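Local coordinates for protein probable chaperone (Pseudomonas aeruginosa, PDB 4JMF) that probably acts as a type III secretion chaperone of the CesT family, pairing with a second copy of itself and holding a segment of another protein, at residues G33-H38 against Q107-A112; H46-T51 against L86-Q91; D70-I75 against H102-Q107. One frame throughout, in Å; residues are numbered along the deposited sequence.

Overall arrangement
All three contacts are largely buried. Interaction 2 builds the centre of the sheet, a regular hydrogen-bonded ladder with one face toward helix 98-114 and the other toward the second subunit and the chain of another protein, while interactions 1 and 3 hold that helix to a strand and to a loop. Interaction 1 packs the helix's last turns on strand 35-41 through apolar and ring contacts. Interaction 3 fastens the preceding turns to the loop that leads into strand 75-78, combining a short, partly exposed histidine-aspartate bond with buried packing. Q107, where the two helical segments overlap, makes contact only in interaction 3; L108 and A111 pack against P74, joining interactions 1 and 3.

Interaction 1: residues G33-H38 against Q107-A112; sequences GPHLCH and QLVAAA
H35 NE2 hydrogen-bonds to E113 OE2, and the ring so held rests on A112, the preceding residue of the same helix. A112 CB sits over one face of the imidazole, 3.8 Å from the ring centroid and 22° off the ring normal, a CH-pi contact displaced toward the rim. P34 CG lies over the opposite face, 3.9 Å above the plane, so the ring is sandwiched between a methyl and a proline ring. H35 already points toward the helix at its CB, and chi1 of -50° sets CG beside the backbone N. An alanine suits this position because its single methyl lets the flat ring come close to the helix.

V109, three residues earlier, forks between two partners. Its CG1 meets H35 CD2 at 3.8 Å, the two side chains passing at a slant, while CG2 touches C37 SG at 4.0 Å. L108 adds a longer contact, with CD2 4.3 Å from the same sulfur. C37, two residues beyond H35, points to the same side of the strand, and its small, weakly polar thiol can pack among branched aliphatic groups. L108 also reaches L87 and N89 of strand 85-92, while V109 extends to V32 and an apolar side chain of the chain of another protein. The axes of strand 35-38 and helix 107-112 approach to 10.0 Å at their closest.

At the neighbouring strand 46-53, T51 OG1 donates to L36 O. H35 CE1 also approaches A112 O, at 3.5 Å. This carbonyl lies near the C-terminal end of helix 98-114, where the helix dipole is negative. Together with the E113 carboxylate, it would be expected to favour a protonated imidazole, so a polar ring, covered by A112 CB on one side and P34 CG on the other, joins an otherwise apolar contact.

Interaction 2: residues H46-T51 against L86-Q91; sequences HLLMFT and LLWNRQ
L47 N donates to Q91 O at 2.7 Å, with a nearly straight N-H...O angle of 173°, and Q91 N returns a bond to L47 O. M49 with N89 and T51 with L87 repeat this reciprocal pattern, giving six backbone bonds between strands 46-53 and 85-92. Between them lie the non-hydrogen-bonded pairs L48-R90 and F50-W88, where CA-H...O contacts complete the ladder.

On the face carrying F50 and W88, the close non-hydrogen-bonded pairing brings F50 CB to 3.6 Å from W88 CB. L48 CD1 reaches W88 CE3 at 3.7 Å, its branch coming obliquely at the indole. R90 passes its aliphatic part at a slant across H46, CD lying 3.6 Å from H46 CB, and its guanidinium has W88 CZ3 4.0 Å above one face. A long side chain fits here because carbon can cover the neighbour while the charged end travels on to H42 O and to S68 O of the second subunit.

The face of L47, M49, T51, L87, N89 and Q91 turns to helix 98-114. N89 OD1 lies 3.4 Å from M49 CB, and the buried amide is satisfied at both ends: ND2 gives to C72 O, and OD1 takes from Q104 NE2, which also donates to L47 O. An asparagine can thus donate and accept at once, linking sheet, loop and helix.

Further out, W88 NE1 bonds to N65 O of the second subunit, whose F67 stands edge-to-face with the indole. The whole is an antiparallel sheet with a helix on one face and, on the other, the second subunit and the chain of another protein, as in the dimeric CesT-type secretion chaperones.

Interaction 3: residues D70-I75 against H102-Q107; sequences DPCKPI and HHQLEQ
An Asx turn at D70, set within a type I beta turn from D70 to K73, presents its carboxylate to H103 of helix 98-114. The two side chains meet tip to tip: H103 NE2 donates to the syn lone pair of D70 OD2 at 2.7 Å, with an N-H...O angle of 163°. Carboxylate and ring are nearly coplanar, their planes 10° apart. The other oxygen, OD1, receives C72 N at 2.9 Å from above the carboxylate plane, so the turn's own backbone helps to fix the rotation of the group that grips the histidine. Aspartate suits the place because its short side chain can serve both donors. Each side chain reaches for the other with CG anti to its backbone N, at D70 with chi1 -169°.

One helical turn after H103, Q107 lays CG over a face of the imidazole, displaced toward its rim, 3.4 Å above the plane. C72 aims its thiol into the same helix surface: SG comes 3.8 Å from Q104 CA and approaches the edge of the H103 ring at CD2, 4.2 Å away. P74 has no backbone N-H to satisfy, and packs CD against Q107 O at 3.6 Å.

K73 points away from the helix, and its NZ bonds to E63 O and L66 O and forms a salt bridge to an acidic side chain of the chain of another protein. Q107 NE2 bonds to that protein's backbone. The loop lies beside helix 98-114, with P74 wedged against L108 and A111, and passes into strand 75-78, where I75 N forms a backbone hydrogen bond with W88 O of strand 85-92.

Interaction 1: residues G33-H38 against Q107-A112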
loop_
_atom_site.group_PDB
_atom_site.type_symbol
_atom_site.label_atom_id
_atom_site.label_comp_id
_atom_site.label_asym_id
_atom_site.label_seq_id
_atom_site.Cartn_x
_atom_site.Cartn_y
_atom_site.Cartn_z
ATOM N N GLY B 33 -7.695 -1.247 21.658
ATOM C CA GLY B 33 -7.446 -2.469 22.401
ATOM C C GLY B 33 -5.971 -2.508 22.746
ATOM O O GLY B 33 -5.399 -1.509 23.180
ATOM N N PRO B 34 -5.329 -3.652 22.508
ATOM C CA PRO B 34 -3.906 -3.759 22.853
ATOM C C PRO B 34 -2.969 -3.103 21.828
ATOM O O PRO B 34 -1.746 -3.064 22.030
ATOM C CB PRO B 34 -3.681 -5.267 22.919
ATOM C CG PRO B 34 -4.729 -5.855 22.017
ATOM C CD PRO B 34 -5.894 -4.912 21.990
ATOM N N HIS B 35 -3.537 -2.557 20.759
ATOM C CA HIS B 35 -2.725 -1.981 19.684
ATOM C C HIS B 35 -2.555 -0.460 19.746
ATOM O O HIS B 35 -3.530 0.299 19.650
ATOM C CB HIS B 35 -3.330 -2.385 18.346
ATOM C CG HIS B 35 -3.603 -3.851 18.243
ATOM N ND1 HIS B 35 -2.594 -4.793 18.183
ATOM C CD2 HIS B 35 -4.769 -4.542 18.209
ATOM C CE1 HIS B 35 -3.129 -5.999 18.110
ATOM N NE2 HIS B 35 -4.446 -5.873 18.125
ATOM N N LEU B 36 -1.310 -0.013 19.897
ATOM C CA LEU B 36 -1.000 1.410 19.798
ATOM C C LEU B 36 -0.764 1.736 18.319
ATOM O O LEU B 36 0.154 1.180 17.699
ATOM C CB LEU B 36 0.234 1.752 20.638
ATOM C CG LEU B 36 0.726 3.205 20.649
ATOM C CD1 LEU B 36 -0.292 4.132 21.311
ATOM C CD2 LEU B 36 2.064 3.323 21.335
ATOM N N CYS B 37 -1.612 2.607 17.758
ATOM C CA CYS B 37 -1.556 2.974 16.348
ATOM C C CYS B 37 -1.236 4.455 16.176
ATOM O O CYS B 37 -1.683 5.288 16.967
ATOM C CB CYS B 37 -2.896 2.673 15.680
ATOM S SG CYS B 37 -3.469 0.983 15.896
ATOM N N HIS B 38 -0.474 4.775 15.135
ATOM C CA HIS B 38 -0.062 6.152 14.861
ATOM C C HIS B 38 -0.571 6.598 13.485
ATOM O O HIS B 38 -0.689 5.771 12.577
ATOM C CB HIS B 38 1.469 6.269 14.892
ATOM C CG HIS B 38 2.104 5.532 16.028
ATOM N ND1 HIS B 38 2.240 6.078 17.288
ATOM C CD2 HIS B 38 2.633 4.287 16.098
ATOM C CE1 HIS B 38 2.826 5.200 18.084
ATOM N NE2 HIS B 38 3.076 4.105 17.388
ATOM N N GLN B 107 -8.732 -2.178 9.011
ATOM C CA GLN B 107 -7.921 -3.187 8.325
ATOM C C GLN B 107 -6.522 -3.279 8.937
ATOM O O GLN B 107 -5.947 -4.369 9.021
ATOM C CB GLN B 107 -7.851 -2.905 6.822
ATOM C CG GLN B 107 -9.196 -3.010 6.117
ATOM C CD GLN B 107 -9.834 -4.370 6.323
ATOM O OE1 GLN B 107 -9.261 -5.400 5.951
ATOM N NE2 GLN B 107 -11.022 -4.384 6.928
ATOM N N LEU B 108 -5.980 -2.142 9.375
ATOM C CA LEU B 108 -4.697 -2.146 10.076
ATOM C C LEU B 108 -4.820 -2.992 11.339
ATOM O O LEU B 108 -4.047 -3.934 11.555
ATOM C CB LEU B 108 -4.264 -0.725 10.454
ATOM C CG LEU B 108 -2.927 -0.653 11.200
ATOM C CD1 LEU B 108 -1.783 -1.206 10.338
ATOM C CD2 LEU B 108 -2.618 0.775 11.664
ATOM N N VAL B 109 -5.801 -2.656 12.173
ATOM C CA VAL B 109 -6.003 -3.373 13.427
ATOM C C VAL B 109 -6.355 -4.850 13.220
ATOM O O VAL B 109 -5.893 -5.715 13.971
ATOM C CB VAL B 109 -7.031 -2.658 14.321
ATOM C CG1 VAL B 109 -7.303 -3.473 15.567
ATOM C CG2 VAL B 109 -6.486 -1.295 14.717
ATOM N N ALA B 110 -7.128 -5.151 12.178
ATOM C CA ALA B 110 -7.474 -6.538 11.893
ATOM C C ALA B 110 -6.231 -7.392 11.666
ATOM O O ALA B 110 -6.163 -8.534 12.117
ATOM C CB ALA B 110 -8.432 -6.635 10.701
ATOM N N ALA B 111 -5.230 -6.845 10.988
ATOM C CA ALA B 111 -4.030 -7.642 10.733
ATOM C C ALA B 111 -3.191 -7.736 11.992
ATOM O O ALA B 111 -2.558 -8.757 12.252
ATOM C CB ALA B 111 -3.229 -7.065 9.609
ATOM N N ALA B 112 -3.179 -6.665 12.774
ATOM C CA ALA B 112 -2.415 -6.666 14.020
ATOM C C ALA B 112 -2.972 -7.718 14.979
ATOM O O ALA B 112 -2.213 -8.346 15.722
ATOM C CB ALA B 112 -2.429 -5.288 14.665
#

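Interaction 2: residues H46-T51 against L86-Q91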
loop_
_atom_site.group_PDB
_atom_site.type_symbol
_atom_site.label_atom_id
_atom_site.label_comp_id
_atom_site.label_asym_id
_atom_site.label_seq_id
_atom_site.Cartn_x
_atom_site.Cartn_y
_atom_site.Cartn_z
ATOM N N HIS B 46 -1.330 12.277 1.750
ATOM C CA HIS B 46 -1.657 10.883 2.080
ATOM C C HIS B 46 -1.704 10.674 3.585
ATOM O O HIS B 46 -1.020 11.365 4.338
ATOM C CB HIS B 46 -0.650 9.902 1.471
ATOM C CG HIS B 46 -0.616 9.911 -0.022
ATOM N ND1 HIS B 46 -0.144 10.985 -0.747
ATOM C CD2 HIS B 46 -0.973 8.971 -0.929
ATOM C CE1 HIS B 46 -0.212 10.706 -2.035
ATOM N NE2 HIS B 46 -0.723 9.497 -2.174
ATOM N N LEU B 47 -2.522 9.725 4.028
ATOM C CA LEU B 47 -2.621 9.420 5.452
ATOM C C LEU B 47 -1.974 8.069 5.704
ATOM O O LEU B 47 -2.427 7.047 5.173
ATOM C CB LEU B 47 -4.086 9.366 5.901
ATOM C CG LEU B 47 -4.351 8.791 7.298
ATOM C CD1 LEU B 47 -3.673 9.630 8.369
ATOM C CD2 LEU B 47 -5.828 8.765 7.566
ATOM N N LEU B 48 -0.920 8.072 6.511
ATOM C CA LEU B 48 -0.215 6.845 6.852
ATOM C C LEU B 48 -0.666 6.394 8.231
ATOM O O LEU B 48 -0.627 7.180 9.169
ATOM C CB LEU B 48 1.291 7.107 6.863
ATOM C CG LEU B 48 2.228 5.964 7.248
ATOM C CD1 LEU B 48 2.311 4.920 6.120
ATOM C CD2 LEU B 48 3.618 6.523 7.596
ATOM N N MET B 49 -1.118 5.146 8.352
ATOM C CA MET B 49 -1.436 4.581 9.662
ATOM C C MET B 49 -0.505 3.415 9.925
ATOM O O MET B 49 -0.261 2.596 9.032
ATOM C CB MET B 49 -2.878 4.064 9.709
ATOM C CG MET B 49 -3.942 5.104 9.411
ATOM S SD MET B 49 -5.553 4.421 9.808
ATOM C CE MET B 49 -6.639 5.773 9.361
ATOM N N PHE B 50 0.004 3.304 11.146
ATOM C CA PHE B 50 0.890 2.176 11.426
ATOM C C PHE B 50 0.934 1.808 12.890
ATOM O O PHE B 50 0.560 2.604 13.754
ATOM C CB PHE B 50 2.312 2.445 10.895
ATOM C CG PHE B 50 2.967 3.669 11.485
ATOM C CD1 PHE B 50 3.890 3.551 12.514
ATOM C CD2 PHE B 50 2.680 4.938 10.989
ATOM C CE1 PHE B 50 4.505 4.690 13.051
ATOM C CE2 PHE B 50 3.290 6.078 11.519
ATOM C CZ PHE B 50 4.200 5.950 12.548
ATOM N N THR B 51 1.404 0.592 13.160
ATOM C CA THR B 51 1.559 0.140 14.527
ATOM C C THR B 51 2.893 -0.611 14.627
ATOM O O THR B 51 3.271 -1.362 13.712
ATOM C CB THR B 51 0.343 -0.731 14.948
ATOM O OG1 THR B 51 0.450 -1.130 16.318
ATOM C CG2 THR B 51 0.207 -1.954 14.061
ATOM N N LEU B 86 7.268 -2.455 11.504
ATOM C CA LEU B 86 6.060 -1.622 11.473
ATOM C C LEU B 86 5.045 -2.196 10.496
ATOM O O LEU B 86 5.372 -2.471 9.328
ATOM C CB LEU B 86 6.405 -0.183 11.072
ATOM C CG LEU B 86 7.456 0.597 11.869
ATOM C CD1 LEU B 86 7.596 2.011 11.321
ATOM C CD2 LEU B 86 7.114 0.647 13.357
ATOM N N LEU B 87 3.822 -2.401 10.980
ATOM C CA LEU B 87 2.698 -2.809 10.135
ATOM C C LEU B 87 1.983 -1.510 9.738
ATOM O O LEU B 87 1.652 -0.712 10.604
ATOM C CB LEU B 87 1.757 -3.703 10.947
ATOM C CG LEU B 87 0.544 -4.322 10.275
ATOM C CD1 LEU B 87 1.017 -5.379 9.313
ATOM C CD2 LEU B 87 -0.392 -4.929 11.318
ATOM N N TRP B 88 1.765 -1.279 8.445
ATOM C CA TRP B 88 1.305 0.035 8.002
ATOM C C TRP B 88 0.409 -0.033 6.792
ATOM O O TRP B 88 0.482 -0.975 5.989
ATOM C CB TRP B 88 2.495 0.940 7.663
ATOM C CG TRP B 88 3.342 0.418 6.530
ATOM C CD1 TRP B 88 4.352 -0.503 6.619
ATOM C CD2 TRP B 88 3.254 0.780 5.142
ATOM N NE1 TRP B 88 4.907 -0.726 5.377
ATOM C CE2 TRP B 88 4.246 0.044 4.452
ATOM C CE3 TRP B 88 2.434 1.656 4.413
ATOM C CZ2 TRP B 88 4.442 0.157 3.071
ATOM C CZ3 TRP B 88 2.632 1.771 3.036
ATOM C CH2 TRP B 88 3.632 1.024 2.380
ATOM N N ASN B 89 -0.436 0.985 6.650
ATOM C CA ASN B 89 -1.129 1.176 5.380
ATOM C C ASN B 89 -1.226 2.660 5.062
ATOM O O ASN B 89 -0.823 3.494 5.879
ATOM C CB ASN B 89 -2.475 0.442 5.337
ATOM C CG ASN B 89 -3.446 0.911 6.408
ATOM O OD1 ASN B 89 -3.282 1.986 7.004
ATOM N ND2 ASN B 89 -4.480 0.106 6.647
ATOM N N ARG B 90 -1.699 3.002 3.869
ATOM C CA ARG B 90 -1.725 4.407 3.465
ATOM C C ARG B 90 -2.838 4.671 2.467
ATOM O O ARG B 90 -3.109 3.836 1.597
ATOM C CB ARG B 90 -0.385 4.818 2.852
ATOM C CG ARG B 90 -0.387 6.249 2.319
ATOM C CD ARG B 90 1.006 6.829 2.316
ATOM N NE ARG B 90 1.869 5.996 1.539
ATOM C CZ ARG B 90 3.182 5.880 1.694
ATOM N NH1 ARG B 90 3.866 6.573 2.616
ATOM N NH2 ARG B 90 3.798 5.045 0.889
ATOM N N GLN B 91 -3.490 5.825 2.604
ATOM C CA GLN B 91 -4.542 6.203 1.677
ATOM C C GLN B 91 -4.384 7.659 1.309
ATOM O O GLN B 91 -3.915 8.453 2.118
ATOM C CB GLN B 91 -5.923 5.959 2.294
ATOM C CG GLN B 91 -6.291 4.481 2.442
ATOM C CD GLN B 91 -6.775 3.855 1.134
ATOM O OE1 GLN B 91 -7.976 3.859 0.831
ATOM N NE2 GLN B 91 -5.841 3.311 0.357
#

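Interaction 3: residues D70-I75 against H102-Q107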
loop_
_atom_site.group_PDB
_atom_site.type_symbol
_atom_site.label_atom_id
_atom_site.label_comp_id
_atom_site.label_asym_id
_atom_site.label_seq_id
_atom_site.Cartn_x
_atom_site.Cartn_y
_atom_site.Cartn_z
ATOM N N ASP B 70 -8.273 -5.300 -1.491
ATOM C CA ASP B 70 -8.464 -4.153 -0.588
ATOM C C ASP B 70 -7.160 -3.391 -0.409
ATOM O O ASP B 70 -6.241 -3.888 0.244
ATOM C CB ASP B 70 -8.950 -4.643 0.787
ATOM C CG ASP B 70 -9.421 -3.508 1.686
ATOM O OD1 ASP B 70 -8.985 -2.347 1.490
ATOM O OD2 ASP B 70 -10.237 -3.779 2.599
ATOM N N PRO B 71 -7.077 -2.170 -0.963
ATOM C CA PRO B 71 -5.855 -1.356 -0.858
ATOM C C PRO B 71 -5.451 -1.000 0.579
ATOM O O PRO B 71 -4.287 -0.616 0.791
ATOM C CB PRO B 71 -6.217 -0.073 -1.625
ATOM C CG PRO B 71 -7.338 -0.488 -2.547
ATOM C CD PRO B 71 -8.124 -1.495 -1.751
ATOM N N CYS B 72 -6.363 -1.130 1.545
ATOM C CA CYS B 72 -6.012 -0.834 2.934
ATOM C C CYS B 72 -5.406 -2.030 3.660
ATOM O O CYS B 72 -5.097 -1.940 4.858
ATOM C CB CYS B 72 -7.233 -0.330 3.711
ATOM S SG CYS B 72 -7.840 1.274 3.129
ATOM N N LYS B 73 -5.262 -3.158 2.964
ATOM C CA LYS B 73 -4.599 -4.318 3.587
ATOM C C LYS B 73 -3.198 -3.848 3.935
ATOM O O LYS B 73 -2.497 -3.301 3.076
ATOM C CB LYS B 73 -4.515 -5.505 2.633
ATOM C CG LYS B 73 -3.726 -6.682 3.217
ATOM C CD LYS B 73 -3.491 -7.759 2.177
ATOM C CE LYS B 73 -2.732 -8.939 2.798
ATOM N NZ LYS B 73 -2.514 -10.044 1.820
ATOM N N PRO B 74 -2.802 -3.996 5.205
ATOM C CA PRO B 74 -1.526 -3.390 5.596
ATOM C C PRO B 74 -0.314 -4.206 5.162
ATOM O O PRO B 74 -0.420 -5.376 4.778
ATOM C CB PRO B 74 -1.614 -3.339 7.128
ATOM C CG PRO B 74 -2.551 -4.446 7.478
ATOM C CD PRO B 74 -3.507 -4.614 6.340
ATOM N N ILE B 75 0.843 -3.559 5.241
ATOM C CA ILE B 75 2.099 -4.119 4.789
ATOM C C ILE B 75 2.976 -4.246 6.032
ATOM O O ILE B 75 2.877 -3.416 6.932
ATOM C CB ILE B 75 2.765 -3.133 3.812
ATOM C CG1 ILE B 75 1.812 -2.795 2.672
ATOM C CG2 ILE B 75 4.100 -3.662 3.289
ATOM C CD1 ILE B 75 1.310 -3.986 1.964
ATOM N N HIS B 102 -12.287 5.183 8.539
ATOM C CA HIS B 102 -12.621 4.167 9.531
ATOM C C HIS B 102 -12.145 2.803 9.025
ATOM O O HIS B 102 -11.495 2.050 9.748
ATOM C CB HIS B 102 -14.134 4.175 9.785
ATOM C CG HIS B 102 -14.591 3.202 10.832
ATOM N ND1 HIS B 102 -15.018 1.926 10.527
ATOM C CD2 HIS B 102 -14.719 3.332 12.175
ATOM C CE1 HIS B 102 -15.373 1.307 11.640
ATOM N NE2 HIS B 102 -15.200 2.137 12.654
ATOM N N HIS B 103 -12.459 2.498 7.772
ATOM C CA HIS B 103 -12.050 1.227 7.169
ATOM C C HIS B 103 -10.529 1.044 7.162
ATOM O O HIS B 103 -10.029 -0.059 7.428
ATOM C CB HIS B 103 -12.613 1.107 5.752
ATOM C CG HIS B 103 -12.351 -0.217 5.107
ATOM N ND1 HIS B 103 -13.092 -1.344 5.389
ATOM C CD2 HIS B 103 -11.423 -0.597 4.194
ATOM C CE1 HIS B 103 -12.642 -2.359 4.672
ATOM N NE2 HIS B 103 -11.627 -1.935 3.941
ATOM N N GLN B 104 -9.791 2.111 6.860
ATOM C CA GLN B 104 -8.326 2.026 6.840
ATOM C C GLN B 104 -7.775 1.587 8.185
ATOM O O GLN B 104 -6.910 0.709 8.259
ATOM C CB GLN B 104 -7.683 3.357 6.446
ATOM C CG GLN B 104 -6.165 3.249 6.251
ATOM C CD GLN B 104 -5.506 4.578 5.921
ATOM O OE1 GLN B 104 -6.186 5.574 5.647
ATOM N NE2 GLN B 104 -4.162 4.602 5.937
ATOM N N LEU B 105 -8.258 2.206 9.256
ATOM C CA LEU B 105 -7.770 1.854 10.583
ATOM C C LEU B 105 -8.182 0.425 10.935
ATOM O O LEU B 105 -7.398 -0.332 11.520
ATOM C CB LEU B 105 -8.283 2.848 11.634
ATOM C CG LEU B 105 -7.874 2.591 13.090
ATOM C CD1 LEU B 105 -6.342 2.645 13.256
ATOM C CD2 LEU B 105 -8.547 3.605 14.027
ATOM N N GLU B 106 -9.402 0.053 10.563
ATOM C CA GLU B 106 -9.923 -1.258 10.915
ATOM C C GLU B 106 -9.109 -2.366 10.273
ATOM O O GLU B 106 -8.817 -3.374 10.923
ATOM C CB GLU B 106 -11.387 -1.384 10.494
ATOM C CG GLU B 106 -12.089 -2.616 11.064
ATOM C CD GLU B 106 -13.575 -2.372 11.256
ATOM O OE1 GLU B 106 -14.319 -2.334 10.243
ATOM O OE2 GLU B 106 -13.996 -2.208 12.426
ATOM N N GLN B 107 -8.732 -2.178 9.011
ATOM C CA GLN B 107 -7.921 -3.187 8.325
ATOM C C GLN B 107 -6.522 -3.279 8.937
ATOM O O GLN B 107 -5.947 -4.369 9.021
ATOM C CB GLN B 107 -7.851 -2.905 6.822
ATOM C CG GLN B 107 -9.196 -3.010 6.117
ATOM C CD GLN B 107 -9.834 -4.370 6.323
ATOM O OE1 GLN B 107 -9.261 -5.400 5.951
ATOM N NE2 GLN B 107 -11.022 -4.384 6.928
#